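Local coordinates for isomaltodextranase (Arthrobacter globiformis, PDB 5AWO), which hydrolyses (1->6)-alpha-D-glucosidic linkages in polysaccharides such as dextran, removing successive isomaltose units from the non-reducing ends of the chains, at residues A[130-135]-A[165-170]; A[158-163]-A[216-221]. One frame throughout, in Å; residues are numbered along the deposited sequence.

Interaction 1: A[130-135]-A[165-170]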
ATOM      1  N   VAL A 130      -8.383  13.422 -21.235  1.00 16.07           N
ATOM      2  CA  VAL A 130      -8.087  14.526 -22.134  1.00 17.05           C
ATOM      3  C   VAL A 130      -9.301  15.445 -22.134  1.00 15.71           C
ATOM      4  O   VAL A 130     -10.411  15.008 -22.510  1.00 16.09           O
ATOM      5  CB  VAL A 130      -7.803  13.999 -23.560  1.00 16.90           C
ATOM      6  CG1 VAL A 130      -7.306  15.130 -24.436  1.00 17.40           C
ATOM      7  CG2 VAL A 130      -6.799  12.851 -23.552  1.00 17.53           C
ATOM      8  N   HIS A 131      -9.140  16.690 -21.727  1.00 16.08           N
ATOM      9  CA  HIS A 131     -10.312  17.551 -21.601  1.00 16.15           C
ATOM     10  C   HIS A 131     -10.863  17.939 -22.967  1.00 18.06           C
ATOM     11  O   HIS A 131     -10.102  18.289 -23.867  1.00 17.62           O
ATOM     12  CB  HIS A 131     -10.027  18.817 -20.796  1.00 17.16           C
ATOM     13  CG  HIS A 131     -11.254  19.387 -20.178  1.00 17.53           C
ATOM     14  ND1 HIS A 131     -12.236  20.027 -20.907  1.00 17.13           N
ATOM     15  CD2 HIS A 131     -11.743  19.276 -18.920  1.00 17.77           C
ATOM     16  CE1 HIS A 131     -13.224  20.375 -20.105  1.00 18.92           C
ATOM     17  NE2 HIS A 131     -12.955  19.911 -18.894  1.00 18.37           N
ATOM     18  N   ARG A 132     -12.181  17.934 -23.106  1.00 17.00           N
ATOM     19  CA  ARG A 132     -12.821  18.329 -24.352  1.00 18.93           C
ATOM     20  C   ARG A 132     -12.389  19.741 -24.786  1.00 18.82           C
ATOM     21  O   ARG A 132     -12.228  19.994 -25.981  1.00 18.77           O
ATOM     22  CB  ARG A 132     -14.339  18.253 -24.209  1.00 21.88           C
ATOM     23  CG  ARG A 132     -15.122  18.500 -25.466  1.00 25.22           C
ATOM     24  CD  ARG A 132     -16.588  18.266 -25.162  1.00 29.02           C
ATOM     25  NE  ARG A 132     -17.452  18.518 -26.306  1.00 31.94           N
ATOM     26  CZ  ARG A 132     -18.719  18.126 -26.395  1.00 35.80           C
ATOM     27  NH1 ARG A 132     -19.290  17.457 -25.402  1.00 33.39           N
ATOM     28  NH2 ARG A 132     -19.429  18.408 -27.491  1.00 37.29           N
ATOM     29  N   ALA A 133     -12.168  20.646 -23.852  1.00 18.15           N
ATOM     30  CA  ALA A 133     -11.744  22.019 -24.198  1.00 18.50           C
ATOM     31  C   ALA A 133     -10.366  22.022 -24.860  1.00 19.46           C
ATOM     32  O   ALA A 133     -10.049  22.892 -25.695  1.00 20.24           O
ATOM     33  CB  ALA A 133     -11.744  22.911 -22.968  1.00 18.61           C
ATOM     34  N   ALA A 134      -9.512  21.089 -24.461  1.00 18.48           N
ATOM     35  CA  ALA A 134      -8.191  21.020 -25.070  1.00 18.21           C
ATOM     36  C   ALA A 134      -8.281  20.391 -26.455  1.00 19.31           C
ATOM     37  O   ALA A 134      -7.586  20.822 -27.384  1.00 19.48           O
ATOM     38  CB  ALA A 134      -7.224  20.242 -24.188  1.00 18.07           C
ATOM     39  N   VAL A 135      -9.096  19.357 -26.592  1.00 17.78           N
ATOM     40  CA  VAL A 135      -9.396  18.755 -27.892  1.00 19.44           C
ATOM     41  C   VAL A 135      -9.913  19.793 -28.888  1.00 21.33           C
ATOM     42  O   VAL A 135      -9.520  19.780 -30.061  1.00 21.96           O
ATOM     43  CB  VAL A 135     -10.387  17.575 -27.724  1.00 19.68           C
ATOM     44  CG1 VAL A 135     -10.991  17.158 -29.066  1.00 20.49           C
ATOM     45  CG2 VAL A 135      -9.669  16.405 -27.075  1.00 19.16           C
ATOM     46  N   GLY A 165     -23.969  10.040 -19.044  1.00 22.80           N
ATOM     47  CA  GLY A 165     -24.072  11.458 -19.347  1.00 22.55           C
ATOM     48  C   GLY A 165     -22.771  12.240 -19.464  1.00 22.48           C
ATOM     49  O   GLY A 165     -22.813  13.434 -19.745  1.00 23.34           O
ATOM     50  N   GLY A 166     -21.628  11.590 -19.267  1.00 20.25           N
ATOM     51  CA  GLY A 166     -20.345  12.306 -19.312  1.00 19.69           C
ATOM     52  C   GLY A 166     -20.012  12.778 -20.719  1.00 19.30           C
ATOM     53  O   GLY A 166     -20.115  12.011 -21.682  1.00 20.26           O
ATOM     54  N   ASN A 167     -19.615  14.046 -20.815  1.00 19.12           N
ATOM     55  CA  ASN A 167     -19.230  14.590 -22.108  1.00 20.83           C
ATOM     56  C   ASN A 167     -18.191  15.694 -22.036  1.00 20.64           C
ATOM     57  O   ASN A 167     -18.081  16.520 -22.957  1.00 22.51           O
ATOM     58  CB  ASN A 167     -20.490  15.048 -22.851  1.00 22.88           C
ATOM     59  CG  ASN A 167     -21.096  16.308 -22.272  1.00 24.01           C
ATOM     60  OD1 ASN A 167     -20.734  16.787 -21.196  1.00 24.25           O
ATOM     61  ND2 ASN A 167     -22.046  16.873 -23.015  1.00 28.88           N
ATOM     62  N   GLN A 168     -17.386  15.684 -20.967  1.00 18.43           N
ATOM     63  CA  GLN A 168     -16.392  16.722 -20.749  1.00 18.75           C
ATOM     64  C   GLN A 168     -14.955  16.220 -20.794  1.00 17.35           C
ATOM     65  O   GLN A 168     -14.044  17.007 -21.093  1.00 17.94           O
ATOM     66  CB  GLN A 168     -16.643  17.442 -19.427  1.00 19.94           C
ATOM     67  CG  GLN A 168     -17.967  18.228 -19.438  1.00 22.48           C
ATOM     68  CD  GLN A 168     -17.980  19.330 -20.490  1.00 24.81           C
ATOM     69  OE1 GLN A 168     -18.877  19.388 -21.339  1.00 30.36           O
ATOM     70  NE2 GLN A 168     -16.991  20.197 -20.447  1.00 25.03           N
ATOM     71  N   LEU A 169     -14.729  14.950 -20.461  1.00 16.99           N
ATOM     72  CA  LEU A 169     -13.407  14.360 -20.482  1.00 17.46           C
ATOM     73  C   LEU A 169     -13.409  13.191 -21.439  1.00 16.70           C
ATOM     74  O   LEU A 169     -14.293  12.317 -21.365  1.00 17.91           O
ATOM     75  CB  LEU A 169     -13.025  13.825 -19.079  1.00 16.73           C
ATOM     76  CG  LEU A 169     -12.958  14.844 -17.939  1.00 18.75           C
ATOM     77  CD1 LEU A 169     -12.849  14.181 -16.573  1.00 18.93           C
ATOM     78  CD2 LEU A 169     -11.805  15.794 -18.152  1.00 19.62           C
ATOM     79  N   TYR A 170     -12.469  13.158 -22.384  1.00 16.08           N
ATOM     80  CA  TYR A 170     -12.258  11.973 -23.173  1.00 16.97           C
ATOM     81  C   TYR A 170     -11.364  10.995 -22.452  1.00 16.43           C
ATOM     82  O   TYR A 170     -10.497  11.411 -21.670  1.00 16.60           O
ATOM     83  CB  TYR A 170     -11.558  12.310 -24.501  1.00 17.10           C
ATOM     84  CG  TYR A 170     -12.399  13.030 -25.511  1.00 17.78           C
ATOM     85  CD1 TYR A 170     -12.460  14.418 -25.544  1.00 18.15           C
ATOM     86  CD2 TYR A 170     -13.132  12.322 -26.457  1.00 18.33           C
ATOM     87  CE1 TYR A 170     -13.250  15.079 -26.484  1.00 18.31           C
ATOM     88  CE2 TYR A 170     -13.917  12.980 -27.396  1.00 19.01           C
ATOM     89  CZ  TYR A 170     -13.960  14.354 -27.402  1.00 20.43           C
ATOM     90  OH  TYR A 170     -14.740  15.017 -28.338  1.00 21.87           O
TER

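Interaction 2: A[158-163]-A[216-221]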
ATOM      1  N   ASP A 158     -15.638   9.057 -27.378  1.00 19.96           N
ATOM      2  CA  ASP A 158     -15.114   8.142 -26.338  1.00 18.25           C
ATOM      3  C   ASP A 158     -14.900   8.946 -25.041  1.00 18.90           C
ATOM      4  O   ASP A 158     -13.770   9.221 -24.628  1.00 17.30           O
ATOM      5  CB  ASP A 158     -13.826   7.449 -26.831  1.00 18.69           C
ATOM      6  CG  ASP A 158     -13.290   6.403 -25.869  1.00 18.30           C
ATOM      7  OD1 ASP A 158     -13.897   6.152 -24.810  1.00 18.81           O
ATOM      8  OD2 ASP A 158     -12.234   5.815 -26.166  1.00 18.81           O
ATOM      9  N   PHE A 159     -16.014   9.353 -24.436  1.00 17.66           N
ATOM     10  CA  PHE A 159     -16.026  10.154 -23.222  1.00 17.22           C
ATOM     11  C   PHE A 159     -15.983   9.284 -21.987  1.00 17.63           C
ATOM     12  O   PHE A 159     -16.590   8.196 -21.923  1.00 18.36           O
ATOM     13  CB  PHE A 159     -17.273  11.032 -23.112  1.00 18.09           C
ATOM     14  CG  PHE A 159     -17.314  12.112 -24.146  1.00 18.59           C
ATOM     15  CD1 PHE A 159     -16.417  13.177 -24.099  1.00 19.73           C
ATOM     16  CD2 PHE A 159     -18.227  12.060 -25.167  1.00 21.11           C
ATOM     17  CE1 PHE A 159     -16.439  14.175 -25.069  1.00 21.42           C
ATOM     18  CE2 PHE A 159     -18.267  13.072 -26.126  1.00 21.78           C
ATOM     19  CZ  PHE A 159     -17.379  14.115 -26.078  1.00 20.99           C
ATOM     20  N   PHE A 160     -15.217   9.760 -21.016  1.00 16.81           N
ATOM     21  CA  PHE A 160     -15.338   9.260 -19.656  1.00 16.76           C
ATOM     22  C   PHE A 160     -16.796   9.363 -19.221  1.00 16.64           C
ATOM     23  O   PHE A 160     -17.417  10.423 -19.348  1.00 16.24           O
ATOM     24  CB  PHE A 160     -14.442  10.112 -18.749  1.00 16.81           C
ATOM     25  CG  PHE A 160     -14.713   9.927 -17.281  1.00 16.62           C
ATOM     26  CD1 PHE A 160     -14.465   8.710 -16.674  1.00 17.08           C
ATOM     27  CD2 PHE A 160     -15.213  10.953 -16.539  1.00 17.34           C
ATOM     28  CE1 PHE A 160     -14.720   8.536 -15.316  1.00 16.61           C
ATOM     29  CE2 PHE A 160     -15.476  10.796 -15.193  1.00 17.57           C
ATOM     30  CZ  PHE A 160     -15.233   9.579 -14.586  1.00 18.13           C
ATOM     31  N   ALA A 161     -17.327   8.258 -18.696  1.00 17.29           N
ATOM     32  CA  ALA A 161     -18.708   8.207 -18.178  1.00 18.21           C
ATOM     33  C   ALA A 161     -19.768   8.475 -19.243  1.00 19.56           C
ATOM     34  O   ALA A 161     -20.866   8.901 -18.913  1.00 18.67           O
ATOM     35  CB  ALA A 161     -18.881   9.146 -16.984  1.00 18.32           C
ATOM     36  N   ARG A 162     -19.424   8.225 -20.499  1.00 20.16           N
ATOM     37  CA  ARG A 162     -20.318   8.480 -21.636  1.00 21.68           C
ATOM     38  C   ARG A 162     -21.736   7.986 -21.387  1.00 22.32           C
ATOM     39  O   ARG A 162     -22.711   8.680 -21.683  1.00 22.47           O
ATOM     40  CB  ARG A 162     -19.736   7.774 -22.850  1.00 23.47           C
ATOM     41  CG  ARG A 162     -20.555   7.800 -24.130  1.00 25.38           C
ATOM     42  CD  ARG A 162     -19.902   6.899 -25.161  1.00 25.20           C
ATOM     43  NE  ARG A 162     -20.023   5.482 -24.822  1.00 26.48           N
ATOM     44  CZ  ARG A 162     -19.471   4.477 -25.490  1.00 27.38           C
ATOM     45  NH1 ARG A 162     -18.723   4.700 -26.558  1.00 29.36           N
ATOM     46  NH2 ARG A 162     -19.667   3.231 -25.077  1.00 30.92           N
ATOM     47  N   ASP A 163     -21.857   6.786 -20.838  1.00 22.52           N
ATOM     48  CA  ASP A 163     -23.170   6.153 -20.790  1.00 23.95           C
ATOM     49  C   ASP A 163     -24.044   6.641 -19.655  1.00 24.65           C
ATOM     50  O   ASP A 163     -25.233   6.317 -19.627  1.00 27.62           O
ATOM     51  CB  ASP A 163     -23.028   4.640 -20.783  1.00 25.43           C
ATOM     52  CG  ASP A 163     -22.293   4.131 -21.986  1.00 27.47           C
ATOM     53  OD1 ASP A 163     -22.584   4.583 -23.120  1.00 31.55           O
ATOM     54  OD2 ASP A 163     -21.408   3.284 -21.839  1.00 29.10           O
ATOM     55  N   GLN A 216     -22.906  -0.437 -17.556  1.00 21.50           N
ATOM     56  CA  GLN A 216     -21.964   0.076 -18.537  1.00 22.65           C
ATOM     57  C   GLN A 216     -21.843   1.564 -18.336  1.00 22.33           C
ATOM     58  O   GLN A 216     -22.844   2.302 -18.286  1.00 23.43           O
ATOM     59  CB  GLN A 216     -22.444  -0.155 -19.983  1.00 28.06           C
ATOM     60  CG  GLN A 216     -22.841  -1.564 -20.321  1.00 32.08           C
ATOM     61  CD  GLN A 216     -21.695  -2.535 -20.251  1.00 36.95           C
ATOM     62  OE1 GLN A 216     -20.537  -2.161 -20.462  1.00 36.29           O
ATOM     63  NE2 GLN A 216     -22.012  -3.808 -20.004  1.00 38.34           N
ATOM     64  N   VAL A 217     -20.614   2.039 -18.189  1.00 19.56           N
ATOM     65  CA  VAL A 217     -20.413   3.463 -17.961  1.00 19.41           C
ATOM     66  C   VAL A 217     -19.740   4.189 -19.127  1.00 17.60           C
ATOM     67  O   VAL A 217     -19.984   5.368 -19.333  1.00 18.25           O
ATOM     68  CB  VAL A 217     -19.636   3.716 -16.660  1.00 19.13           C
ATOM     69  CG1 VAL A 217     -20.517   3.343 -15.473  1.00 19.74           C
ATOM     70  CG2 VAL A 217     -18.319   2.974 -16.630  1.00 20.22           C
ATOM     71  N   ASN A 218     -18.850   3.499 -19.841  1.00 17.18           N
ATOM     72  CA  ASN A 218     -18.241   4.059 -21.056  1.00 17.20           C
ATOM     73  C   ASN A 218     -17.623   2.959 -21.911  1.00 17.11           C
ATOM     74  O   ASN A 218     -17.778   1.775 -21.604  1.00 18.33           O
ATOM     75  CB  ASN A 218     -17.271   5.210 -20.715  1.00 17.04           C
ATOM     76  CG  ASN A 218     -16.098   4.805 -19.835  1.00 16.12           C
ATOM     77  OD1 ASN A 218     -15.329   3.865 -20.145  1.00 17.65           O
ATOM     78  ND2 ASN A 218     -15.923   5.542 -18.773  1.00 14.50           N
ATOM     79  N   ALA A 219     -16.960   3.337 -23.003  1.00 18.21           N
ATOM     80  CA  ALA A 219     -16.272   2.358 -23.832  1.00 18.41           C
ATOM     81  C   ALA A 219     -15.174   1.637 -23.064  1.00 18.53           C
ATOM     82  O   ALA A 219     -14.467   2.267 -22.273  1.00 18.76           O
ATOM     83  CB  ALA A 219     -15.671   3.037 -25.055  1.00 19.21           C
ATOM     84  N   PRO A 220     -14.991   0.326 -23.303  1.00 18.12           N
ATOM     85  CA  PRO A 220     -13.834  -0.376 -22.791  1.00 18.03           C
ATOM     86  C   PRO A 220     -12.570  -0.008 -23.581  1.00 18.24           C
ATOM     87  O   PRO A 220     -12.669   0.354 -24.762  1.00 18.97           O
ATOM     88  CB  PRO A 220     -14.197  -1.845 -23.001  1.00 18.90           C
ATOM     89  CG  PRO A 220     -15.010  -1.814 -24.245  1.00 18.98           C
ATOM     90  CD  PRO A 220     -15.804  -0.551 -24.176  1.00 18.30           C
ATOM     91  N   HIS A 221     -11.408  -0.165 -22.976  1.00 16.85           N
ATOM     92  CA  HIS A 221     -10.136   0.036 -23.696  1.00 17.68           C
ATOM     93  C   HIS A 221      -9.220  -1.158 -23.727  1.00 19.93           C
ATOM     94  O   HIS A 221      -8.233  -1.151 -24.470  1.00 20.28           O
ATOM     95  CB  HIS A 221      -9.455   1.307 -23.197  1.00 17.74           C
ATOM     96  CG  HIS A 221     -10.303   2.503 -23.431  1.00 17.68           C
ATOM     97  ND1 HIS A 221     -11.305   2.881 -22.568  1.00 17.98           N
ATOM     98  CD2 HIS A 221     -10.423   3.310 -24.514  1.00 16.53           C
ATOM     99  CE1 HIS A 221     -11.958   3.910 -23.075  1.00 17.89           C
ATOM    100  NE2 HIS A 221     -11.443   4.187 -24.264  1.00 18.44           N
TER
HETATM  101  O   HOH W   1     -16.505   6.155 -23.825  1.00 18.41           O

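Interaction 1: A[130-135]-A[165-170]
The imidazole of His131 has the carbonyl O of Gln168 over one face, 3.5 Å above the plane and over the ring centre. In the ring plane, His131 ND1 accepts from Ala133 N at 3.0 Å, and the bond is nearly straight (171°). His131 is thus the N-cap of helix 132-135. Its CG is anti to the backbone N (chi1 -156°), and its NE2 donates to Glu85 O, so both ring nitrogens are held and the ring rotation is fixed. Leu169 CD2 packs 3.6 Å from His131 CD2. The Arg132 guanidinium takes Asn167 O at its edge. Arg132 NH1 donates in plane to a lone pair of Asn167 O, at 2.9 Å. The chain is extended from CG to NE, and NE pairs with Glu136. The Tyr170 ring has Val130 O at its edge, and Val135 CG2 crosses to its CD1 at 3.8 Å. Gln168 O does double duty, since it also accepts from Arg132 N, 2.9 Å away, but from above the carbonyl plane. An alanine in place of His131 would probably loosen the first turn of the helix, since the acceptor for Ala133 N and the ring under Gln168 O would both go. Val130 and Tyr170 form an antiparallel hydrogen-bonded pair, with Val130 N to Tyr170 O at 2.9 Å and Tyr170 N to Val130 O at 2.8 Å. His131 and Leu169 follow as a non-hydrogen-bonded pair on the other face. This is a two-stranded antiparallel sheet that runs straight into a side-chain-capped helix, in an excursion beyond strand 120-124 of the TIM barrel.

Interaction 2: A[158-163]-A[216-221]
Asp158 and His221 reach toward each other tip to tip. Their carboxylate and imidazole planes are only 8° apart, so the two groups are nearly coplanar. His221 NE2 donates to the syn lone pair of Asp158 OD2 at 2.6 Å, with an N-H...O angle of 166°. CG of Asp158 is anti to the backbone N, which carries the carboxylate out to the ring. His221 ND1 is hydrogen-bonded to Tyr206 O. With an acceptor at each nitrogen, one of them a carboxylate, the ring is probably doubly protonated and positively charged. Asp158 OD1 also accepts a hydrogen bond from a water, at 2.8 Å. That water donates to Phe159 O and accepts from Ala219 N at 3.0 Å, so it ties the two segments together. The guanidinium of Arg162 lies flat against the backbone of Ala219. Ala219 N sits 3.4 Å above its plane, toward the rim, and the water lies over the guanidinium as well. The bend at chi3 (70°) folds the arginine back. Arg162 NE forms a salt bridge with Asp163 OD1 at 3.2 Å, met from above the carboxylate plane. Asp163 N donates to Val217 O at 2.8 Å, and Asp163 CB rests on Gln216 O. Asn218 CB lies against the type II turn from Phe159 to Arg162, 3.3 Å from Phe159 O, the atom that accepts the turn's own bond from Arg162 N. The side chain of Phe160 sets off away from 216-221, and its ring meets Trp129, Trp171 and Phe202. The contact joins the turn that begins at the end of the weakly bonded strand 158-159 to the loop between strand 215-216 and helix 223-237. Strand 169-172 packs against it through Trp171, and helix 203-208 through Trp205.

In the fold
Interactions 1 and 2 have centres 12 Å apart and touch. Their segments alternate along the chain: 130-135, 158-163, 165-170, 216-221. Strands 158-159 and 169-172 follow one another and join the two contacts. Leu169 O and Phe160 N, 2.7 Å apart, probably form a hydrogen bond, as do Gly166 N and Ala161 O, and the Tyr170 and Phe159 rings meet. Interaction 1 lies between barrel strand 120-124 and helix 179-192; interaction 2 joins that region to the one after strand 197-200. The side chain of Phe160 is about 7 Å from that of Asp201, the probable nucleophile, and that of Leu169 about 10 Å. The pair thus probably shapes the wall near the catalytic centre, interaction 2 being nearer.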